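Dihydrolipoyl dehydrogenase (Elizabethkingia anophelis NUHP1, PDB 6UZI) probably catalyses the NAD(+)-dependent reoxidation of dihydrolipoyl groups on lysines of partner proteins, using one bound FAD per subunit. Local coordinates at residues A[25-30]-A[114-119]. Residues are numbered along the deposited sequence; the frame is centred on the assembly and turned at random.
Sequences VAAIRC and NKITVL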
loop_
_atom_site.group_PDB
_atom_site.type_symbol
_atom_site.label_atom_id
_atom_site.label_comp_id
_atom_site.label_asym_id
_atom_site.label_seq_id
_atom_site.Cartn_x
_atom_site.Cartn_y
_atom_site.Cartn_z
ATOM N N VAL A 25 15.915 -4.982 18.542
ATOM C CA VAL A 25 15.322 -6.197 17.995
ATOM C C VAL A 25 16.215 -7.395 18.289
ATOM O O VAL A 25 15.736 -8.454 18.703
ATOM C CB VAL A 25 15.050 -6.035 16.489
ATOM C CG1 VAL A 25 14.777 -7.377 15.840
ATOM C CG2 VAL A 25 13.864 -5.095 16.279
ATOM N N ALA A 26 17.530 -7.227 18.148
ATOM C CA ALA A 26 18.454 -8.295 18.516
ATOM C C ALA A 26 18.287 -8.695 19.975
ATOM O O ALA A 26 18.315 -9.886 20.304
ATOM C CB ALA A 26 19.894 -7.866 18.246
ATOM N N ALA A 27 18.136 -7.712 20.867
ATOM C CA ALA A 27 17.962 -8.022 22.282
ATOM C C ALA A 27 16.695 -8.833 22.519
ATOM O O ALA A 27 16.720 -9.832 23.247
ATOM C CB ALA A 27 17.939 -6.735 23.107
ATOM N N ILE A 28 15.586 -8.442 21.889
ATOM C CA ILE A 28 14.336 -9.179 22.066
ATOM C C ILE A 28 14.496 -10.610 21.582
ATOM O O ILE A 28 14.056 -11.561 22.241
ATOM C CB ILE A 28 13.184 -8.466 21.334
ATOM C CG1 ILE A 28 12.894 -7.114 21.984
ATOM C CG2 ILE A 28 11.942 -9.330 21.316
ATOM C CD1 ILE A 28 11.867 -6.300 21.242
ATOM N N ARG A 29 15.137 -10.788 20.429
ATOM C CA ARG A 29 15.332 -12.133 19.912
ATOM C C ARG A 29 16.263 -12.945 20.807
ATOM O O ARG A 29 16.068 -14.157 20.960
ATOM C CB ARG A 29 15.859 -12.060 18.479
ATOM C CG ARG A 29 15.803 -13.371 17.723
ATOM C CD ARG A 29 14.392 -13.675 17.302
ATOM N NE ARG A 29 14.305 -15.011 16.726
ATOM C CZ ARG A 29 13.772 -16.059 17.345
ATOM N NH1 ARG A 29 13.268 -15.921 18.563
ATOM N NH2 ARG A 29 13.739 -17.238 16.742
ATOM N N CYS A 30 17.262 -12.302 21.420
ATOM C CA CYS A 30 18.110 -13.004 22.381
ATOM C C CYS A 30 17.321 -13.395 23.621
ATOM O O CYS A 30 17.499 -14.494 24.161
ATOM C CB CYS A 30 19.315 -12.144 22.766
ATOM S SG CYS A 30 20.631 -12.137 21.532
ATOM N N ASN A 114 10.137 -8.406 27.793
ATOM C CA ASN A 114 11.100 -9.452 27.491
ATOM C C ASN A 114 12.153 -9.620 28.579
ATOM O O ASN A 114 13.071 -10.432 28.410
ATOM C CB ASN A 114 11.782 -9.172 26.153
ATOM C CG ASN A 114 10.844 -9.330 24.976
ATOM O OD1 ASN A 114 10.758 -10.401 24.387
ATOM N ND2 ASN A 114 10.154 -8.258 24.614
ATOM N N LYS A 115 12.012 -8.904 29.698
ATOM C CA LYS A 115 12.905 -9.025 30.856
ATOM C C LYS A 115 14.349 -8.696 30.482
ATOM O O LYS A 115 15.297 -9.336 30.950
ATOM C CB LYS A 115 12.807 -10.420 31.485
ATOM C CG LYS A 115 11.410 -10.773 31.976
ATOM C CD LYS A 115 10.973 -9.820 33.075
ATOM C CE LYS A 115 9.511 -9.994 33.437
ATOM N NZ LYS A 115 8.642 -9.047 32.688
ATOM N N ILE A 116 14.516 -7.666 29.653
ATOM C CA ILE A 116 15.835 -7.203 29.248
ATOM C C ILE A 116 16.272 -6.096 30.191
ATOM O O ILE A 116 15.531 -5.131 30.420
ATOM C CB ILE A 116 15.825 -6.700 27.797
ATOM C CG1 ILE A 116 15.538 -7.838 26.820
ATOM C CG2 ILE A 116 17.153 -6.038 27.461
ATOM C CD1 ILE A 116 14.984 -7.366 25.497
ATOM N N THR A 117 17.488 -6.204 30.708
ATOM C CA THR A 117 18.021 -5.137 31.538
ATOM C C THR A 117 18.430 -3.981 30.642
ATOM O O THR A 117 19.136 -4.172 29.648
ATOM C CB THR A 117 19.219 -5.620 32.350
ATOM O OG1 THR A 117 18.888 -6.850 33.003
ATOM C CG2 THR A 117 19.597 -4.586 33.382
ATOM N N VAL A 118 17.989 -2.781 30.990
ATOM C CA VAL A 118 18.299 -1.592 30.213
ATOM C C VAL A 118 19.212 -0.720 31.057
ATOM O O VAL A 118 18.850 -0.312 32.167
ATOM C CB VAL A 118 17.033 -0.836 29.791
ATOM C CG1 VAL A 118 17.408 0.424 29.030
ATOM C CG2 VAL A 118 16.163 -1.727 28.935
ATOM N N LEU A 119 20.396 -0.436 30.526
ATOM C CA LEU A 119 21.374 0.413 31.182
ATOM C C LEU A 119 21.571 1.653 30.332
ATOM O O LEU A 119 21.760 1.549 29.115
ATOM C CB LEU A 119 22.708 -0.314 31.372
ATOM C CG LEU A 119 22.718 -1.553 32.269
ATOM C CD1 LEU A 119 24.104 -2.151 32.348
ATOM C CD2 LEU A 119 22.224 -1.184 33.654
#
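With CG1 trans to the carbonyl carbon (chi1 -66°) and the chain extended beyond it (chi2 157°), Ile116 sets its CD1 methyl end-on against helix 21-32, between Ala27 and Ile28. Ile116 CD1 lies 3.9 Å from Ala27 CB. It is 4.1 Å from Ile28 CG1 to Ile116 CD1. The nearest atom of segment 25-30 to Ile116 CD1 is backbone, Ala27 C at 3.7 Å, so the methyl rests against the Ala27-Ile28 peptide. The side chains of Ile28 and Ile116 run at about a right angle to each other.

Asn114 covers both branches of Ile28, sharing CG1 with Ile116 CD1. Asn114 CG, anti to the carbonyl carbon (chi1 -69°), turns one face of the amide to the isoleucine. Asn114 OD1 is 3.5 Å from Ile28 CG2, and Asn114 ND2 is 4.0 Å from Ile28 CG1. The amide nitrogen gives one N-H to Leu110 O, which ties the group back to the end of the helix it follows. There a Schellman motif, with Lys115 at positive phi as the C-prime residue, closes helix 89-113 through Ile116 N to Met111 O and Lys115 N to Asp112 O. The chain then turns into strand 117-120, at the edge of the parallel sheet beside strand 37-41.

The contact therefore packs the turn between helix 89-113 and this edge strand against the helix that follows the glycine-rich turn of the Rossmann-type FAD-binding domain. Ile28 also touches Leu110 and Met111, and Ile473 of the second subunit. No hydrogen bond joins the two segments: van der Waals contact holds them together, apolar between Ile116 and Ala27/Ile28, and at Asn114 a flat amide against methyl and methylene.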